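Long-range contacts in carbohydrate kinase, FGGY (Novosphingobium aromaticivorans, PDB 3H6E), which probably phosphorylates a carbohydrate substrate, although its own sugar substrate is not established: residues I262-L266 with L382-S387; R302-L307 with I338-M343; I308-R314 with W363-R367. All blocks are in the same frame, centred on the assembly; numbering follows the deposited sequence.

Interaction 1 (I262-L266 with L382-S387); sequences IAMRL and LDLIGS
R265, I385 and A263 carry this buried contact between strand residues I262-L266 and the C-terminal end of helix 363-384 with the turn that follows it. The strand is extended, so A263 and R265 point toward L382-S387 while M264 between them points away. CA atoms approach most closely at A263-L382 (6.4 Å) and R265-S387 (6.2 Å). I385, in the turn just before G386, takes chi1 p and chi2 t and lays CD1 against the strand: 3.9 Å from A263 CB, 3.7 Å from A263 O and 4.1 Å from R265 CB. L382 adds CD2, 4.1 Å from A263 CB. R265 is fully extended, chi1 to chi3 all t, and runs past this apolar patch to the turn, where NH1 donates to I385 O at 2.7 Å (153°). G386 O lies over one face of the guanidinium, 3.0 Å from NH1 but at a poor angle for a bond; NE of R265 is held by E251 in a salt bridge. At G386 phi is positive (77/27°), and the turn is closed by S387 N to L382 O (2.9 Å) and G386 N to D383 O (3.2 Å). S387 OG, 3.9 Å from R265 CB, bonds to T253 on neighbouring strand 252-256. This is a Schellman motif ending a helix packed on the central sheet of the C-terminal domain, in the actin-like ATPase fold, just before strand 390-394.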
loop_
_atom_site.group_PDB
_atom_site.type_symbol
_atom_site.label_atom_id
_atom_site.label_comp_id
_atom_site.label_asym_id
_atom_site.label_seq_id
_atom_site.Cartn_x
_atom_site.Cartn_y
_atom_site.Cartn_z
ATOM N N ILE A 262 -3.710 1.441 -7.500
ATOM C CA ILE A 262 -3.186 0.110 -7.219
ATOM C C ILE A 262 -4.290 -0.907 -6.975
ATOM O O ILE A 262 -5.115 -0.741 -6.079
ATOM C CB ILE A 262 -2.242 0.112 -6.003
ATOM C CG1 ILE A 262 -1.121 1.134 -6.198
ATOM C CG2 ILE A 262 -1.664 -1.280 -5.775
ATOM C CD1 ILE A 262 -0.186 1.245 -5.017
ATOM N N ALA A 263 -4.294 -1.961 -7.783
ATOM C CA ALA A 263 -5.237 -3.053 -7.615
ATOM C C ALA A 263 -4.593 -4.178 -6.815
ATOM O O ALA A 263 -3.607 -4.773 -7.251
ATOM C CB ALA A 263 -5.709 -3.563 -8.967
HETATM N N MSE A 264 -5.151 -4.460 -5.642
HETATM C CA MSE A 264 -4.679 -5.562 -4.818
HETATM C C MSE A 264 -5.783 -6.595 -4.657
HETATM O O MSE A 264 -6.803 -6.337 -4.015
HETATM C CB MSE A 264 -4.229 -5.046 -3.458
HETATM C CG MSE A 264 -3.167 -3.957 -3.547
HETATM SE SE MSE A 264 -2.726 -3.207 -1.803
HETATM C CE MSE A 264 -1.861 -4.765 -1.010
ATOM N N ARG A 265 -5.579 -7.764 -5.252
ATOM C CA ARG A 265 -6.599 -8.801 -5.246
ATOM C C ARG A 265 -6.428 -9.789 -4.097
ATOM O O ARG A 265 -5.314 -10.178 -3.754
ATOM C CB ARG A 265 -6.604 -9.552 -6.578
ATOM C CG ARG A 265 -7.430 -10.821 -6.557
ATOM C CD ARG A 265 -7.319 -11.583 -7.858
ATOM N NE ARG A 265 -8.036 -12.850 -7.782
ATOM C CZ ARG A 265 -7.959 -13.820 -8.686
ATOM N NH1 ARG A 265 -7.189 -13.681 -9.752
ATOM N NH2 ARG A 265 -8.652 -14.933 -8.515
ATOM N N LEU A 266 -7.548 -10.192 -3.510
ATOM C CA LEU A 266 -7.559 -11.214 -2.472
ATOM C C LEU A 266 -8.203 -12.469 -3.041
ATOM O O LEU A 266 -9.408 -12.675 -2.895
ATOM C CB LEU A 266 -8.346 -10.729 -1.256
ATOM C CG LEU A 266 -7.941 -9.349 -0.733
ATOM C CD1 LEU A 266 -8.991 -8.769 0.212
ATOM C CD2 LEU A 266 -6.576 -9.413 -0.068
ATOM N N LEU A 382 -6.883 -4.562 -13.740
ATOM C CA LEU A 382 -7.650 -5.524 -12.962
ATOM C C LEU A 382 -7.667 -6.890 -13.635
ATOM O O LEU A 382 -7.653 -7.919 -12.966
ATOM C CB LEU A 382 -9.085 -5.024 -12.760
ATOM C CG LEU A 382 -9.278 -3.914 -11.720
ATOM C CD1 LEU A 382 -10.437 -2.995 -12.091
ATOM C CD2 LEU A 382 -9.453 -4.504 -10.319
ATOM N N ASP A 383 -7.694 -6.892 -14.963
ATOM C CA ASP A 383 -7.717 -8.138 -15.730
ATOM C C ASP A 383 -6.378 -8.871 -15.741
ATOM O O ASP A 383 -6.346 -10.098 -15.770
ATOM C CB ASP A 383 -8.194 -7.885 -17.161
ATOM C CG ASP A 383 -9.689 -7.662 -17.238
ATOM O OD1 ASP A 383 -10.384 -8.030 -16.265
ATOM O OD2 ASP A 383 -10.167 -7.128 -18.261
ATOM N N LEU A 384 -5.279 -8.122 -15.728
ATOM C CA LEU A 384 -3.944 -8.722 -15.653
ATOM C C LEU A 384 -3.777 -9.664 -14.463
ATOM O O LEU A 384 -2.982 -10.596 -14.519
ATOM C CB LEU A 384 -2.864 -7.637 -15.597
ATOM C CG LEU A 384 -2.078 -7.318 -16.871
ATOM C CD1 LEU A 384 -2.927 -7.500 -18.120
ATOM C CD2 LEU A 384 -1.493 -5.911 -16.802
ATOM N N ILE A 385 -4.526 -9.423 -13.391
ATOM C CA ILE A 385 -4.373 -10.198 -12.162
ATOM C C ILE A 385 -5.584 -11.079 -11.863
ATOM O O ILE A 385 -5.633 -11.742 -10.828
ATOM C CB ILE A 385 -4.088 -9.285 -10.940
ATOM C CG1 ILE A 385 -5.189 -8.232 -10.788
ATOM C CG2 ILE A 385 -2.729 -8.612 -11.079
ATOM C CD1 ILE A 385 -5.017 -7.336 -9.577
ATOM N N GLY A 386 -6.561 -11.080 -12.765
ATOM C CA GLY A 386 -7.728 -11.932 -12.620
ATOM C C GLY A 386 -8.750 -11.440 -11.611
ATOM O O GLY A 386 -9.495 -12.241 -11.044
ATOM N N SER A 387 -8.793 -10.129 -11.390
ATOM C CA SER A 387 -9.773 -9.531 -10.482
ATOM C C SER A 387 -11.194 -9.764 -10.982
ATOM O O SER A 387 -11.509 -9.479 -12.137
ATOM C CB SER A 387 -9.533 -8.024 -10.325
ATOM O OG SER A 387 -8.436 -7.749 -9.475
#

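Interaction 2 (R302-L307 with I338-M343)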
loop_
_atom_site.group_PDB
_atom_site.type_symbol
_atom_site.label_atom_id
_atom_site.label_comp_id
_atom_site.label_asym_id
_atom_site.label_seq_id
_atom_site.Cartn_x
_atom_site.Cartn_y
_atom_site.Cartn_z
ATOM N N ARG A 302 -1.527 10.728 -11.501
ATOM C CA ARG A 302 -0.518 11.572 -12.125
ATOM C C ARG A 302 -0.912 11.947 -13.550
ATOM O O ARG A 302 -0.670 13.068 -14.001
ATOM C CB ARG A 302 0.838 10.867 -12.125
ATOM C CG ARG A 302 1.853 11.489 -13.065
ATOM C CD ARG A 302 2.225 12.896 -12.633
ATOM N NE ARG A 302 2.968 12.905 -11.375
ATOM C CZ ARG A 302 4.293 12.816 -11.291
ATOM N NH1 ARG A 302 5.026 12.714 -12.394
ATOM N NH2 ARG A 302 4.885 12.835 -10.103
ATOM N N GLU A 303 -1.521 11.002 -14.260
ATOM C CA GLU A 303 -1.924 11.240 -15.641
ATOM C C GLU A 303 -3.117 12.184 -15.690
ATOM O O GLU A 303 -3.143 13.135 -16.473
ATOM C CB GLU A 303 -2.253 9.920 -16.333
ATOM C CG GLU A 303 -1.222 8.829 -16.073
ATOM C CD GLU A 303 -1.321 7.683 -17.058
ATOM O OE1 GLU A 303 -1.529 7.951 -18.260
ATOM O OE2 GLU A 303 -1.188 6.517 -16.634
ATOM N N ILE A 304 -4.101 11.921 -14.841
ATOM C CA ILE A 304 -5.253 12.798 -14.725
ATOM C C ILE A 304 -4.810 14.241 -14.464
ATOM O O ILE A 304 -5.310 15.175 -15.093
ATOM C CB ILE A 304 -6.201 12.323 -13.609
ATOM C CG1 ILE A 304 -6.861 10.996 -14.009
ATOM C CG2 ILE A 304 -7.246 13.384 -13.315
ATOM C CD1 ILE A 304 -7.860 10.457 -12.993
ATOM N N GLU A 305 -3.859 14.411 -13.547
ATOM C CA GLU A 305 -3.371 15.736 -13.180
ATOM C C GLU A 305 -2.671 16.422 -14.347
ATOM O O GLU A 305 -2.727 17.644 -14.479
ATOM C CB GLU A 305 -2.416 15.653 -11.991
ATOM C CG GLU A 305 -2.137 16.999 -11.344
ATOM C CD GLU A 305 -0.776 17.058 -10.680
ATOM O OE1 GLU A 305 -0.725 17.065 -9.431
ATOM O OE2 GLU A 305 0.241 17.090 -11.411
ATOM N N THR A 306 -2.001 15.638 -15.183
ATOM C CA THR A 306 -1.400 16.188 -16.388
ATOM C C THR A 306 -2.503 16.811 -17.232
ATOM O O THR A 306 -2.346 17.908 -17.765
ATOM C CB THR A 306 -0.674 15.112 -17.213
ATOM O OG1 THR A 306 0.219 14.374 -16.369
ATOM C CG2 THR A 306 0.116 15.751 -18.349
ATOM N N LEU A 307 -3.629 16.106 -17.327
ATOM C CA LEU A 307 -4.768 16.550 -18.127
ATOM C C LEU A 307 -5.470 17.790 -17.568
ATOM O O LEU A 307 -5.750 18.730 -18.305
ATOM C CB LEU A 307 -5.793 15.422 -18.290
ATOM C CG LEU A 307 -5.592 14.370 -19.385
ATOM C CD1 LEU A 307 -4.705 14.920 -20.491
ATOM C CD2 LEU A 307 -5.020 13.081 -18.819
ATOM N N ILE A 338 -8.917 9.529 -24.863
ATOM C CA ILE A 338 -7.490 9.668 -24.569
ATOM C C ILE A 338 -6.781 8.328 -24.691
ATOM O O ILE A 338 -7.240 7.331 -24.141
ATOM C CB ILE A 338 -7.277 10.150 -23.121
ATOM C CG1 ILE A 338 -8.060 11.436 -22.855
ATOM C CG2 ILE A 338 -5.790 10.322 -22.820
ATOM C CD1 ILE A 338 -8.243 11.742 -21.376
ATOM N N LEU A 339 -5.653 8.304 -25.391
ATOM C CA LEU A 339 -4.863 7.083 -25.517
ATOM C C LEU A 339 -3.659 7.089 -24.569
ATOM O O LEU A 339 -3.000 8.114 -24.405
ATOM C CB LEU A 339 -4.403 6.894 -26.961
ATOM C CG LEU A 339 -5.485 7.025 -28.036
ATOM C CD1 LEU A 339 -4.929 6.635 -29.391
ATOM C CD2 LEU A 339 -6.701 6.180 -27.700
ATOM N N PRO A 340 -3.380 5.939 -23.935
ATOM C CA PRO A 340 -2.237 5.736 -23.034
ATOM C C PRO A 340 -0.918 5.839 -23.792
ATOM O O PRO A 340 -0.894 5.527 -24.980
ATOM C CB PRO A 340 -2.429 4.296 -22.542
ATOM C CG PRO A 340 -3.867 3.984 -22.787
ATOM C CD PRO A 340 -4.228 4.739 -24.027
ATOM N N THR A 341 0.158 6.251 -23.126
ATOM C CA THR A 341 0.134 6.582 -21.706
ATOM C C THR A 341 0.726 7.966 -21.472
ATOM O O THR A 341 1.470 8.484 -22.306
ATOM C CB THR A 341 0.961 5.572 -20.881
ATOM O OG1 THR A 341 0.819 5.859 -19.485
ATOM C CG2 THR A 341 2.431 5.657 -21.256
ATOM N N LEU A 342 0.406 8.557 -20.325
ATOM C CA LEU A 342 0.946 9.865 -19.968
ATOM C C LEU A 342 2.108 9.755 -18.978
ATOM O O LEU A 342 2.675 10.765 -18.567
ATOM C CB LEU A 342 -0.156 10.778 -19.421
ATOM C CG LEU A 342 -1.266 11.114 -20.420
ATOM C CD1 LEU A 342 -2.391 10.085 -20.347
ATOM C CD2 LEU A 342 -1.810 12.517 -20.185
HETATM N N MSE A 343 2.452 8.524 -18.606
HETATM C CA MSE A 343 3.610 8.256 -17.755
HETATM C C MSE A 343 4.494 7.148 -18.320
HETATM O O MSE A 343 4.484 6.025 -17.812
HETATM C CB MSE A 343 3.174 7.868 -16.340
HETATM C CG MSE A 343 3.038 9.029 -15.376
HETATM SE SE MSE A 343 4.542 10.279 -15.402
HETATM C CE MSE A 343 6.027 9.094 -14.981
#
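Helix 300-308 presents one flank of its 302-307 turns to a strand end that runs into an ST turn. I338 and L339 are still extended, in a two-stranded antiparallel sheet with 355-357; the chain then leaves the strand through P340 and a cis peptide bond before T341. The segments come nearest at E303 and L342, with CA atoms 5.4 Å apart. In the ST turn, T341 OG1 accepts from M343 N at 3.2 Å and 173°, which brings L342 and M343 round to face the helix. L342, which has the largest area covered by the other segment (94 Å²), sets CD2 3.5 Å from L307 CD2 and 4.1 Å from T306 CB, so that it meets two successive helix residues. L307 reaches further along, its CG 4.2 Å from I338 CD1. At the other end, M343, a selenomethionine, places CG 3.6 Å from R302 CG, so the arginine's aliphatic part forms the exposed edge of the contact. Y373 of helix 363-384 touches I338, P340, T341 and L342 and is hydrogen-bonded to E303 OE1, so it joins helix 300-308, the turn and helix 363-384 at one point. The same carboxylate oxygen ties the helix directly to the turn: L342 N donates to E303 OE1 at 2.9 Å and 157°.

Interaction 3 (I308-R314 with W363-R367)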
loop_
_atom_site.group_PDB
_atom_site.type_symbol
_atom_site.label_atom_id
_atom_site.label_comp_id
_atom_site.label_asym_id
_atom_site.label_seq_id
_atom_site.Cartn_x
_atom_site.Cartn_y
_atom_site.Cartn_z
ATOM N N ILE A 308 -5.766 17.790 -16.273
ATOM C CA ILE A 308 -6.537 18.881 -15.675
ATOM C C ILE A 308 -5.662 20.003 -15.106
ATOM O O ILE A 308 -6.172 21.024 -14.647
ATOM C CB ILE A 308 -7.543 18.369 -14.618
ATOM C CG1 ILE A 308 -6.861 17.437 -13.619
ATOM C CG2 ILE A 308 -8.700 17.652 -15.292
ATOM C CD1 ILE A 308 -6.234 18.152 -12.454
ATOM N N GLU A 309 -4.349 19.792 -15.130
ATOM C CA GLU A 309 -3.371 20.838 -14.830
ATOM C C GLU A 309 -3.289 21.276 -13.365
ATOM O O GLU A 309 -2.208 21.261 -12.779
ATOM C CB GLU A 309 -3.588 22.052 -15.742
ATOM C CG GLU A 309 -3.433 21.738 -17.226
ATOM C CD GLU A 309 -3.646 22.953 -18.115
ATOM O OE1 GLU A 309 -3.885 24.057 -17.580
ATOM O OE2 GLU A 309 -3.574 22.804 -19.354
ATOM N N ILE A 310 -4.416 21.662 -12.771
ATOM C CA ILE A 310 -4.397 22.259 -11.435
ATOM C C ILE A 310 -5.435 21.672 -10.476
ATOM O O ILE A 310 -6.471 21.164 -10.902
ATOM C CB ILE A 310 -4.581 23.797 -11.505
ATOM C CG1 ILE A 310 -5.871 24.151 -12.247
ATOM C CG2 ILE A 310 -3.386 24.459 -12.181
ATOM C CD1 ILE A 310 -6.054 25.636 -12.463
ATOM N N ASP A 311 -5.145 21.765 -9.180
ATOM C CA ASP A 311 -6.028 21.251 -8.133
ATOM C C ASP A 311 -7.465 21.716 -8.328
ATOM O O ASP A 311 -8.415 21.044 -7.918
ATOM C CB ASP A 311 -5.555 21.720 -6.754
ATOM C CG ASP A 311 -4.299 21.012 -6.287
ATOM O OD1 ASP A 311 -4.096 20.926 -5.056
ATOM O OD2 ASP A 311 -3.518 20.540 -7.139
ATOM N N THR A 312 -7.609 22.881 -8.944
ATOM C CA THR A 312 -8.902 23.526 -9.120
ATOM C C THR A 312 -9.833 22.758 -10.061
ATOM O O THR A 312 -11.050 22.960 -10.055
ATOM C CB THR A 312 -8.708 24.980 -9.611
ATOM O OG1 THR A 312 -8.667 25.856 -8.479
ATOM C CG2 THR A 312 -9.833 25.408 -10.541
ATOM N N ARG A 313 -9.261 21.865 -10.860
ATOM C CA ARG A 313 -10.047 21.110 -11.827
ATOM C C ARG A 313 -9.941 19.599 -11.587
ATOM O O ARG A 313 -10.175 18.791 -12.487
ATOM C CB ARG A 313 -9.642 21.496 -13.255
ATOM C CG ARG A 313 -9.747 22.996 -13.512
ATOM C CD ARG A 313 -9.590 23.347 -14.982
ATOM N NE ARG A 313 -8.197 23.286 -15.412
ATOM C CZ ARG A 313 -7.426 24.351 -15.618
ATOM N NH1 ARG A 313 -7.913 25.574 -15.447
ATOM N NH2 ARG A 313 -6.167 24.193 -16.007
ATOM N N ARG A 314 -9.588 19.228 -10.359
ATOM C CA ARG A 314 -9.599 17.828 -9.944
ATOM C C ARG A 314 -10.976 17.216 -10.184
ATOM O O ARG A 314 -11.995 17.798 -9.814
ATOM C CB ARG A 314 -9.234 17.705 -8.465
ATOM C CG ARG A 314 -7.757 17.491 -8.182
ATOM C CD ARG A 314 -7.498 17.535 -6.684
ATOM N NE ARG A 314 -6.430 16.629 -6.269
ATOM C CZ ARG A 314 -5.176 17.004 -6.031
ATOM N NH1 ARG A 314 -4.826 18.275 -6.169
ATOM N NH2 ARG A 314 -4.274 16.107 -5.652
ATOM N N TRP A 363 -13.585 22.236 -20.309
ATOM C CA TRP A 363 -12.993 21.498 -19.200
ATOM C C TRP A 363 -13.836 20.321 -18.717
ATOM O O TRP A 363 -13.314 19.232 -18.508
ATOM C CB TRP A 363 -12.655 22.439 -18.038
ATOM C CG TRP A 363 -11.371 23.175 -18.257
ATOM C CD1 TRP A 363 -11.217 24.508 -18.513
ATOM C CD2 TRP A 363 -10.056 22.610 -18.262
ATOM N NE1 TRP A 363 -9.885 24.809 -18.666
ATOM C CE2 TRP A 363 -9.152 23.661 -18.517
ATOM C CE3 TRP A 363 -9.556 21.319 -18.071
ATOM C CZ2 TRP A 363 -7.774 23.458 -18.590
ATOM C CZ3 TRP A 363 -8.190 21.120 -18.139
ATOM C CH2 TRP A 363 -7.315 22.184 -18.399
ATOM N N PHE A 364 -15.135 20.536 -18.544
ATOM C CA PHE A 364 -16.004 19.482 -18.032
ATOM C C PHE A 364 -15.966 18.225 -18.894
ATOM O O PHE A 364 -15.926 17.112 -18.373
ATOM C CB PHE A 364 -17.440 19.984 -17.878
ATOM C CG PHE A 364 -17.661 20.793 -16.636
ATOM C CD1 PHE A 364 -17.551 22.172 -16.661
ATOM C CD2 PHE A 364 -17.967 20.172 -15.438
ATOM C CE1 PHE A 364 -17.751 22.917 -15.514
ATOM C CE2 PHE A 364 -18.163 20.909 -14.287
ATOM C CZ PHE A 364 -18.057 22.282 -14.326
ATOM N N GLU A 365 -15.971 18.404 -20.210
ATOM C CA GLU A 365 -15.939 17.269 -21.123
ATOM C C GLU A 365 -14.546 16.661 -21.188
ATOM O O GLU A 365 -14.391 15.466 -21.440
ATOM C CB GLU A 365 -16.405 17.677 -22.521
ATOM C CG GLU A 365 -17.887 17.989 -22.609
ATOM C CD GLU A 365 -18.375 18.104 -24.041
ATOM O OE1 GLU A 365 -17.550 17.948 -24.966
ATOM O OE2 GLU A 365 -19.586 18.349 -24.237
ATOM N N ARG A 366 -13.532 17.489 -20.962
ATOM C CA ARG A 366 -12.163 17.003 -20.928
ATOM C C ARG A 366 -11.916 16.323 -19.582
ATOM O O ARG A 366 -11.241 15.300 -19.506
ATOM C CB ARG A 366 -11.173 18.151 -21.160
ATOM C CG ARG A 366 -10.073 17.809 -22.156
ATOM C CD ARG A 366 -9.078 18.949 -22.357
ATOM N NE ARG A 366 -9.728 20.198 -22.741
ATOM C CZ ARG A 366 -9.154 21.139 -23.485
ATOM N NH1 ARG A 366 -7.918 20.970 -23.942
ATOM N NH2 ARG A 366 -9.821 22.248 -23.783
ATOM N N ARG A 367 -12.493 16.892 -18.529
ATOM C CA ARG A 367 -12.373 16.346 -17.183
ATOM C C ARG A 367 -13.165 15.049 -17.036
ATOM O O ARG A 367 -12.775 14.146 -16.294
ATOM C CB ARG A 367 -12.853 17.365 -16.146
ATOM C CG ARG A 367 -11.963 18.587 -15.993
ATOM C CD ARG A 367 -12.078 19.149 -14.590
ATOM N NE ARG A 367 -13.398 19.705 -14.317
ATOM C CZ ARG A 367 -13.926 19.810 -13.101
ATOM N NH1 ARG A 367 -13.253 19.379 -12.044
ATOM N NH2 ARG A 367 -15.133 20.337 -12.942
#
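R313 lays its guanidinium flat on the indole of W363, the group centres 3.6 Å apart and the planes at 17°. CZ lies 3.6 Å from the centroid of the six-membered ring, a cation-pi contact over the face, while CD makes a CH-pi contact with the five-membered ring, also 3.6 Å from its centroid. The guanidinium is held in place from its own loop: NE donates to I308 O (3.1 Å) and NH2 forms a salt bridge with E309 OE1 (2.8 Å). E309, with positive phi just after helix 300-308, brings its carboxylate to the edge of the same indole, CD being 3.8 Å from W363 CH2, and I308 CA sits 3.7 Å from W363 CZ3. One turn on in helix 363-384, R367 packs its CG 3.5 Å from I308 CG2. Its NH1 donates to R313 O (3.2 Å, 161°), though that oxygen is less surely placed, and NH2 pairs with D320. The loop leaving helix 300-308 is thus attached to the first turn of helix 363-384. R313 stacks on W363 with its charge paired by E309, which is consistent with a stable place for an arginine at a partly exposed site.

Helix 363-384 connects the set: its first turn serves interaction 3, its last turn interaction 1, and Y373 between them packs on the 338-343 segment of interaction 2. Interactions 2 and 3 are neighbours, with centres about 12 Å apart: interaction 2 uses helix 300-308, interaction 3 its last residue and the loop that leaves it, and L307 O lies 3.4 Å from W363 CZ3; along the chain their segments alternate. Interaction 1 encloses both in sequence but touches neither: its centre is about 21 Å from that of interaction 2 and 28 Å from that of interaction 3, with nearest atoms about 10 and 15 Å away. Together they run from the central sheet of the C-terminal domain outward to its peripheral helices.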